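Local coordinates for regulatory protein SWI6 (Saccharomyces cerevisiae, PDB 1SW6) that acts as the shared subunit of the SBF and MBF complexes that drive cell-cycle-dependent transcription, this piece being its ankyrin-repeat domain, at residues 189-194 and 260-265; 31-36 and 155-160. All blocks are in the same frame, centred on the assembly; numbering follows the deposited sequence.

Interaction 1 of 2, residues 189-194 and 260-265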
ATOM      1  N   TYR A 189      17.739  -4.331 -14.918  1.00 34.00           N
ATOM      2  CA  TYR A 189      16.554  -5.059 -15.372  1.00 36.19           C
ATOM      3  C   TYR A 189      15.334  -4.183 -15.677  1.00 36.24           C
ATOM      4  O   TYR A 189      14.445  -4.616 -16.416  1.00 38.00           O
ATOM      5  CB  TYR A 189      16.146  -6.123 -14.348  1.00 37.12           C
ATOM      6  CG  TYR A 189      17.112  -7.273 -14.257  1.00 41.15           C
ATOM      7  CD1 TYR A 189      18.337  -7.129 -13.607  1.00 42.27           C
ATOM      8  CD2 TYR A 189      16.821  -8.499 -14.861  1.00 42.86           C
ATOM      9  CE1 TYR A 189      19.256  -8.174 -13.558  1.00 45.74           C
ATOM     10  CE2 TYR A 189      17.730  -9.554 -14.821  1.00 45.83           C
ATOM     11  CZ  TYR A 189      18.948  -9.383 -14.168  1.00 47.11           C
ATOM     12  OH  TYR A 189      19.856 -10.419 -14.130  1.00 52.00           O
ATOM     13  N   LEU A 190      15.281  -2.965 -15.135  1.00 34.36           N
ATOM     14  CA  LEU A 190      14.109  -2.112 -15.383  1.00 35.32           C
ATOM     15  C   LEU A 190      14.346  -0.809 -16.147  1.00 35.02           C
ATOM     16  O   LEU A 190      13.442   0.014 -16.231  1.00 34.46           O
ATOM     17  CB  LEU A 190      13.382  -1.783 -14.061  1.00 33.47           C
ATOM     18  CG  LEU A 190      12.889  -2.923 -13.148  1.00 33.00           C
ATOM     19  CD1 LEU A 190      11.925  -2.359 -12.100  1.00 33.07           C
ATOM     20  CD2 LEU A 190      12.166  -3.995 -13.965  1.00 31.64           C
ATOM     21  N   TYR A 191      15.539  -0.631 -16.720  1.00 34.89           N
ATOM     22  CA  TYR A 191      15.847   0.586 -17.478  1.00 35.19           C
ATOM     23  C   TYR A 191      14.833   0.903 -18.581  1.00 34.33           C
ATOM     24  O   TYR A 191      14.632   2.072 -18.919  1.00 34.77           O
ATOM     25  CB  TYR A 191      17.264   0.507 -18.081  1.00 35.13           C
ATOM     26  CG  TYR A 191      17.427  -0.534 -19.169  1.00 34.64           C
ATOM     27  CD1 TYR A 191      16.974  -0.297 -20.467  1.00 36.33           C
ATOM     28  CD2 TYR A 191      17.989  -1.770 -18.885  1.00 37.34           C
ATOM     29  CE1 TYR A 191      17.072  -1.279 -21.458  1.00 36.74           C
ATOM     30  CE2 TYR A 191      18.093  -2.756 -19.858  1.00 38.26           C
ATOM     31  CZ  TYR A 191      17.632  -2.508 -21.142  1.00 39.33           C
ATOM     32  OH  TYR A 191      17.735  -3.500 -22.101  1.00 41.36           O
ATOM     33  N   PRO A 192      14.182  -0.125 -19.169  1.00 34.89           N
ATOM     34  CA  PRO A 192      13.217   0.229 -20.216  1.00 35.06           C
ATOM     35  C   PRO A 192      12.128   1.169 -19.697  1.00 34.97           C
ATOM     36  O   PRO A 192      11.572   1.945 -20.462  1.00 36.00           O
ATOM     37  CB  PRO A 192      12.654  -1.126 -20.643  1.00 35.80           C
ATOM     38  CG  PRO A 192      13.825  -2.061 -20.425  1.00 35.64           C
ATOM     39  CD  PRO A 192      14.366  -1.590 -19.099  1.00 34.74           C
ATOM     40  N   CYS A 193      11.828   1.099 -18.399  1.00 35.25           N
ATOM     41  CA  CYS A 193      10.805   1.955 -17.798  1.00 35.40           C
ATOM     42  C   CYS A 193      11.225   3.423 -17.749  1.00 35.02           C
ATOM     43  O   CYS A 193      10.387   4.310 -17.647  1.00 34.09           O
ATOM     44  CB  CYS A 193      10.483   1.494 -16.370  1.00 37.77           C
ATOM     45  SG  CYS A 193       9.919  -0.222 -16.213  1.00 41.54           S
ATOM     46  N   LEU A 194      12.525   3.679 -17.813  1.00 34.92           N
ATOM     47  CA  LEU A 194      13.024   5.050 -17.764  1.00 34.62           C
ATOM     48  C   LEU A 194      12.437   5.944 -18.851  1.00 35.28           C
ATOM     49  O   LEU A 194      12.399   7.160 -18.696  1.00 35.09           O
ATOM     50  CB  LEU A 194      14.546   5.067 -17.890  1.00 32.66           C
ATOM     51  CG  LEU A 194      15.310   4.436 -16.737  1.00 31.81           C
ATOM     52  CD1 LEU A 194      16.796   4.396 -17.070  1.00 28.77           C
ATOM     53  CD2 LEU A 194      15.052   5.250 -15.468  1.00 32.38           C
ATOM     54  N   ASP A 260      20.072  -3.855 -27.909  1.00 65.89           N
ATOM     55  CA  ASP A 260      18.852  -3.179 -27.464  1.00 65.62           C
ATOM     56  C   ASP A 260      18.816  -1.746 -28.004  1.00 64.23           C
ATOM     57  O   ASP A 260      19.700  -0.945 -27.705  1.00 63.54           O
ATOM     58  CB  ASP A 260      18.798  -3.148 -25.926  1.00 66.38           C
ATOM     59  CG  ASP A 260      17.419  -2.763 -25.381  1.00 66.11           C
ATOM     60  OD1 ASP A 260      16.820  -1.781 -25.865  1.00 66.82           O
ATOM     61  OD2 ASP A 260      16.936  -3.442 -24.453  1.00 65.38           O
ATOM     62  N   SER A 261      17.799  -1.429 -28.802  1.00 62.83           N
ATOM     63  CA  SER A 261      17.672  -0.085 -29.351  1.00 61.35           C
ATOM     64  C   SER A 261      17.552   0.924 -28.220  1.00 58.70           C
ATOM     65  O   SER A 261      18.072   2.034 -28.319  1.00 59.74           O
ATOM     66  CB  SER A 261      16.449   0.027 -30.266  1.00 61.97           C
ATOM     67  OG  SER A 261      16.712  -0.540 -31.538  1.00 64.13           O
ATOM     68  N   ILE A 262      16.864   0.542 -27.149  1.00 55.78           N
ATOM     69  CA  ILE A 262      16.690   1.433 -26.005  1.00 52.91           C
ATOM     70  C   ILE A 262      17.988   1.584 -25.238  1.00 52.31           C
ATOM     71  O   ILE A 262      18.497   2.691 -25.055  1.00 51.24           O
ATOM     72  CB  ILE A 262      15.609   0.915 -25.011  1.00 51.56           C
ATOM     73  CG1 ILE A 262      14.216   1.093 -25.616  1.00 51.27           C
ATOM     74  CG2 ILE A 262      15.704   1.672 -23.684  1.00 48.42           C
ATOM     75  CD1 ILE A 262      13.087   0.739 -24.669  1.00 49.68           C
ATOM     76  N   LEU A 263      18.520   0.457 -24.788  1.00 51.48           N
ATOM     77  CA  LEU A 263      19.740   0.467 -24.013  1.00 52.98           C
ATOM     78  C   LEU A 263      20.826   1.266 -24.728  1.00 53.15           C
ATOM     79  O   LEU A 263      21.536   2.045 -24.105  1.00 53.55           O
ATOM     80  CB  LEU A 263      20.199  -0.971 -23.748  1.00 51.99           C
ATOM     81  CG  LEU A 263      21.090  -1.164 -22.526  1.00 51.96           C
ATOM     82  CD1 LEU A 263      21.248  -2.641 -22.256  1.00 53.94           C
ATOM     83  CD2 LEU A 263      22.435  -0.510 -22.751  1.00 53.46           C
ATOM     84  N   GLU A 264      20.932   1.097 -26.039  1.00 54.04           N
ATOM     85  CA  GLU A 264      21.942   1.807 -26.811  1.00 55.54           C
ATOM     86  C   GLU A 264      21.688   3.310 -26.890  1.00 54.27           C
ATOM     87  O   GLU A 264      22.598   4.104 -26.667  1.00 54.71           O
ATOM     88  CB  GLU A 264      22.033   1.222 -28.229  1.00 58.28           C
ATOM     89  CG  GLU A 264      23.141   0.179 -28.443  1.00 62.76           C
ATOM     90  CD  GLU A 264      23.207  -0.883 -27.346  1.00 65.21           C
ATOM     91  OE1 GLU A 264      23.728  -0.576 -26.250  1.00 67.37           O
ATOM     92  OE2 GLU A 264      22.740  -2.024 -27.577  1.00 66.93           O
ATOM     93  N   ASN A 265      20.455   3.701 -27.194  1.00 52.82           N
ATOM     94  CA  ASN A 265      20.122   5.123 -27.316  1.00 51.43           C
ATOM     95  C   ASN A 265      19.916   5.847 -25.983  1.00 49.54           C
ATOM     96  O   ASN A 265      19.752   7.065 -25.953  1.00 49.76           O
ATOM     97  CB  ASN A 265      18.870   5.307 -28.188  1.00 53.22           C
ATOM     98  CG  ASN A 265      19.081   4.857 -29.627  1.00 55.16           C
ATOM     99  OD1 ASN A 265      18.252   5.124 -30.498  1.00 57.89           O
ATOM    100  ND2 ASN A 265      20.186   4.171 -29.881  1.00 56.74           N
TER
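An Asx motif at the start of helix 261-265, in the third ankyrin repeat, offers its aspartate, Asp-260, to Tyr-191 in the second repeat. The two side chains meet tip to tip: Tyr-191 OH donates to Asp-260 OD2 at a very short 2.5 Å, shorter than usual, so the exact length is doubtful. The ring and carboxylate planes are 64° apart, yet OD2 lies near the ring plane, at its edge.

With CG between its own backbone N and carbonyl carbon (chi1 68°), the Tyr-191 ring is set beside Pro-192, whose CD lies over one face, offset toward the rim. Leu-263 crosses the ring at about a right angle and lies over the opposite face, toward the rim, in a CH-pi contact, with its CG 4.3 Å from the ring centroid; its CD1 also reaches Tyr-191 OH at 3.6 Å. At the edge, Ile-262 CG2 approaches Tyr-191 CE1 to 3.9 Å, while Ile-262 CD1 touches Pro-192 CB more loosely at 4.5 Å. Trp-231 of helix 218-234 and Thr-29 of strand 27-29 also pack against Tyr-191.

The other carboxylate oxygen serves the motif. Leu-263 N donates to Asp-260 OD1 at 3.0 Å from above the carboxylate plane, and Ile-262 N adds a weak bond. The two oxygens thus divide their work, OD1 receiving N-H groups of the first helical turn and OD2 the phenol, an arrangement that would be expected to stabilise negative charge on Asp-260 while fixing the hydroxyl end of a buried ring.

Interaction 2 of 2, residues 31-36 and 155-160; sequences THDLTS and SNRLYG
The imidazole of His-32 has Asp-33 CG over one face, offset toward the rim, and Ser-155 O at its edge, while the carboxylate of Asp-33 lies nearly coplanar with the guanidinium of Arg-157, 16° apart. His-32 NE2 donates to Ser-155 O at 2.8 Å; the acceptor lies in the ring plane, but the donor stands above the carbonyl plane.

Arg-157 grips the carboxylate side-on as a salt bridge. NE reaches Asp-33 OD1 at 2.7 Å and NH2 reaches Asp-33 OD2 at 2.8 Å, both on syn lone pairs. A bend at chi3 (-65°) places NE where it meets Asp-33 OD1. The carboxylate takes a third bond on the anti lone pair of Asp-33 OD1, from Arg-157 N at 3.0 Å and almost straight at 170°.

Asp-33 CB rests 3.6 Å from Asn-156 CG; the OD1 of that amide accepts from Leu-158 N at 2.7 Å, an Asx turn. Leu-34 crosses Arg-157 at about a right angle, its CD1 3.7 Å from Arg-157 NH2, and Leu-158 CD1 lies against Asp-33 O. Val-151 of helix 144-152 touches both His-32 and Arg-157, and Phe-30 O accepts a further bond from Arg-157 NH2.

An alanine in place of Asp-33 would probably leave Arg-157 N, NE and NH2 without these carboxylate acceptors and the arginine charge without its mate. One buried aspartate thus binds both the backbone and the side chain of the same arginine, pinning the turn at 31-34 to the loop between the first two repeats by matched charge and directed bonds.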
ATOM      1  N   THR A  31      13.858  -8.954 -24.440  1.00 49.83           N
ATOM      2  CA  THR A  31      13.074  -8.165 -25.395  1.00 50.58           C
ATOM      3  C   THR A  31      11.623  -8.592 -25.598  1.00 51.10           C
ATOM      4  O   THR A  31      10.907  -7.994 -26.406  1.00 51.31           O
ATOM      5  CB  THR A  31      13.754  -8.130 -26.786  1.00 50.99           C
ATOM      6  OG1 THR A  31      14.120  -9.462 -27.177  1.00 50.21           O
ATOM      7  CG2 THR A  31      14.990  -7.236 -26.756  1.00 50.58           C
ATOM      8  N   HIS A  32      11.183  -9.609 -24.867  1.00 51.40           N
ATOM      9  CA  HIS A  32       9.811 -10.090 -24.998  1.00 52.16           C
ATOM     10  C   HIS A  32       8.786  -8.956 -24.934  1.00 52.55           C
ATOM     11  O   HIS A  32       7.722  -9.041 -25.543  1.00 53.37           O
ATOM     12  CB  HIS A  32       9.498 -11.101 -23.896  1.00 51.87           C
ATOM     13  CG  HIS A  32       9.592 -10.528 -22.518  1.00 51.60           C
ATOM     14  ND1 HIS A  32      10.760 -10.538 -21.785  1.00 52.60           N
ATOM     15  CD2 HIS A  32       8.676  -9.887 -21.756  1.00 51.68           C
ATOM     16  CE1 HIS A  32      10.558  -9.928 -20.631  1.00 52.75           C
ATOM     17  NE2 HIS A  32       9.300  -9.523 -20.588  1.00 52.52           N
ATOM     18  N   ASP A  33       9.107  -7.900 -24.192  1.00 52.91           N
ATOM     19  CA  ASP A  33       8.198  -6.764 -24.039  1.00 53.09           C
ATOM     20  C   ASP A  33       8.605  -5.547 -24.850  1.00 53.86           C
ATOM     21  O   ASP A  33       7.928  -4.517 -24.820  1.00 52.46           O
ATOM     22  CB  ASP A  33       8.097  -6.372 -22.560  1.00 51.44           C
ATOM     23  CG  ASP A  33       9.458  -6.219 -21.897  1.00 51.34           C
ATOM     24  OD1 ASP A  33       9.503  -5.929 -20.685  1.00 50.27           O
ATOM     25  OD2 ASP A  33      10.488  -6.390 -22.576  1.00 50.42           O
ATOM     26  N   LEU A  34       9.710  -5.672 -25.579  1.00 56.17           N
ATOM     27  CA  LEU A  34      10.223  -4.570 -26.379  1.00 59.65           C
ATOM     28  C   LEU A  34      10.139  -4.862 -27.868  1.00 63.28           C
ATOM     29  O   LEU A  34      11.160  -4.977 -28.545  1.00 64.05           O
ATOM     30  CB  LEU A  34      11.679  -4.288 -26.006  1.00 57.49           C
ATOM     31  CG  LEU A  34      12.000  -4.082 -24.527  1.00 55.36           C
ATOM     32  CD1 LEU A  34      13.489  -3.795 -24.376  1.00 54.14           C
ATOM     33  CD2 LEU A  34      11.175  -2.939 -23.974  1.00 53.84           C
ATOM     34  N   THR A  35       8.921  -4.979 -28.381  1.00 67.17           N
ATOM     35  CA  THR A  35       8.735  -5.260 -29.796  1.00 71.41           C
ATOM     36  C   THR A  35       8.198  -4.046 -30.556  1.00 74.08           C
ATOM     37  O   THR A  35       8.430  -3.911 -31.758  1.00 74.64           O
ATOM     38  CB  THR A  35       7.784  -6.469 -29.991  1.00 71.56           C
ATOM     39  OG1 THR A  35       6.600  -6.280 -29.205  1.00 71.82           O
ATOM     40  CG2 THR A  35       8.470  -7.766 -29.562  1.00 71.36           C
ATOM     41  N   SER A  36       7.501  -3.161 -29.846  1.00 77.27           N
ATOM     42  CA  SER A  36       6.920  -1.959 -30.445  1.00 80.78           C
ATOM     43  C   SER A  36       7.834  -1.257 -31.442  1.00 83.03           C
ATOM     44  O   SER A  36       9.060  -1.389 -31.385  1.00 83.39           O
ATOM     45  CB  SER A  36       6.525  -0.964 -29.353  1.00 81.13           C
ATOM     46  OG  SER A  36       5.566  -1.524 -28.476  1.00 83.35           O
ATOM     47  N   SER A 155       7.274 -11.372 -17.684  1.00 46.83           N
ATOM     48  CA  SER A 155       6.609 -10.193 -17.156  1.00 46.39           C
ATOM     49  C   SER A 155       6.949  -8.965 -17.996  1.00 46.37           C
ATOM     50  O   SER A 155       8.123  -8.638 -18.195  1.00 45.75           O
ATOM     51  CB  SER A 155       7.017  -9.957 -15.702  1.00 46.40           C
ATOM     52  OG  SER A 155       6.523 -10.988 -14.869  1.00 47.44           O
ATOM     53  N   ASN A 156       5.910  -8.294 -18.483  1.00 45.11           N
ATOM     54  CA  ASN A 156       6.064  -7.096 -19.297  1.00 45.88           C
ATOM     55  C   ASN A 156       6.369  -5.933 -18.357  1.00 45.57           C
ATOM     56  O   ASN A 156       5.581  -5.611 -17.460  1.00 46.45           O
ATOM     57  CB  ASN A 156       4.771  -6.823 -20.063  1.00 46.38           C
ATOM     58  CG  ASN A 156       4.909  -5.702 -21.069  1.00 47.87           C
ATOM     59  OD1 ASN A 156       5.462  -4.641 -20.769  1.00 45.67           O
ATOM     60  ND2 ASN A 156       4.387  -5.925 -22.276  1.00 48.77           N
ATOM     61  N   ARG A 157       7.512  -5.297 -18.566  1.00 44.04           N
ATOM     62  CA  ARG A 157       7.937  -4.198 -17.715  1.00 42.85           C
ATOM     63  C   ARG A 157       7.333  -2.851 -18.085  1.00 42.91           C
ATOM     64  O   ARG A 157       7.478  -1.880 -17.348  1.00 42.72           O
ATOM     65  CB  ARG A 157       9.461  -4.106 -17.757  1.00 43.00           C
ATOM     66  CG  ARG A 157      10.143  -5.399 -17.347  1.00 42.77           C
ATOM     67  CD  ARG A 157      11.591  -5.439 -17.797  1.00 42.92           C
ATOM     68  NE  ARG A 157      11.704  -5.448 -19.255  1.00 40.93           N
ATOM     69  CZ  ARG A 157      12.847  -5.609 -19.911  1.00 40.78           C
ATOM     70  NH1 ARG A 157      13.982  -5.773 -19.239  1.00 40.39           N
ATOM     71  NH2 ARG A 157      12.855  -5.614 -21.240  1.00 40.47           N
ATOM     72  N   LEU A 158       6.641  -2.789 -19.215  1.00 42.58           N
ATOM     73  CA  LEU A 158       6.080  -1.520 -19.662  1.00 42.64           C
ATOM     74  C   LEU A 158       4.676  -1.161 -19.172  1.00 42.42           C
ATOM     75  O   LEU A 158       4.221  -0.038 -19.381  1.00 42.19           O
ATOM     76  CB  LEU A 158       6.111  -1.465 -21.196  1.00 41.99           C
ATOM     77  CG  LEU A 158       7.464  -1.659 -21.899  1.00 43.57           C
ATOM     78  CD1 LEU A 158       7.314  -1.314 -23.378  1.00 43.14           C
ATOM     79  CD2 LEU A 158       8.522  -0.760 -21.273  1.00 43.09           C
ATOM     80  N   TYR A 159       3.994  -2.098 -18.518  1.00 41.99           N
ATOM     81  CA  TYR A 159       2.634  -1.840 -18.048  1.00 41.40           C
ATOM     82  C   TYR A 159       2.508  -0.814 -16.932  1.00 40.09           C
ATOM     83  O   TYR A 159       3.181  -0.903 -15.908  1.00 39.92           O
ATOM     84  CB  TYR A 159       1.971  -3.143 -17.587  1.00 43.85           C
ATOM     85  CG  TYR A 159       1.521  -4.053 -18.708  1.00 45.70           C
ATOM     86  CD1 TYR A 159       0.692  -3.579 -19.723  1.00 47.51           C
ATOM     87  CD2 TYR A 159       1.892  -5.391 -18.736  1.00 46.55           C
ATOM     88  CE1 TYR A 159       0.247  -4.414 -20.735  1.00 47.90           C
ATOM     89  CE2 TYR A 159       1.450  -6.236 -19.745  1.00 47.89           C
ATOM     90  CZ  TYR A 159       0.630  -5.740 -20.737  1.00 48.24           C
ATOM     91  OH  TYR A 159       0.191  -6.564 -21.742  1.00 52.14           O
ATOM     92  N   GLY A 160       1.638   0.167 -17.138  1.00 39.13           N
ATOM     93  CA  GLY A 160       1.409   1.167 -16.114  1.00 38.58           C
ATOM     94  C   GLY A 160       0.234   0.700 -15.267  1.00 40.32           C
ATOM     95  O   GLY A 160      -0.542  -0.164 -15.695  1.00 39.09           O
TER
HETATM   96  O   HOH W   1       4.489  -4.845 -24.918  1.00 57.11           O

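Overall arrangement
From the N terminus, strand 27-29 leads into 31-36, which meets 155-160 after 118 intervening residues; interaction 2 thereby closes a long loop, joining the N-terminal segment to the connection between the first and second repeats. The chain then reaches 189-194, and 65 residues later 260-265 closes interaction 1, linking the second repeat to the third. The two loops run in series, neither nested nor crossed. In space, however, their centres are only 11 Å apart. Tyr-189 O lies 3.1 Å from Arg-157 NH1, a probable hydrogen bond, and Leu-34 CD1 packs on Asp-260 OD2 at 3.5 Å, so each segment of one contact touches the other contact.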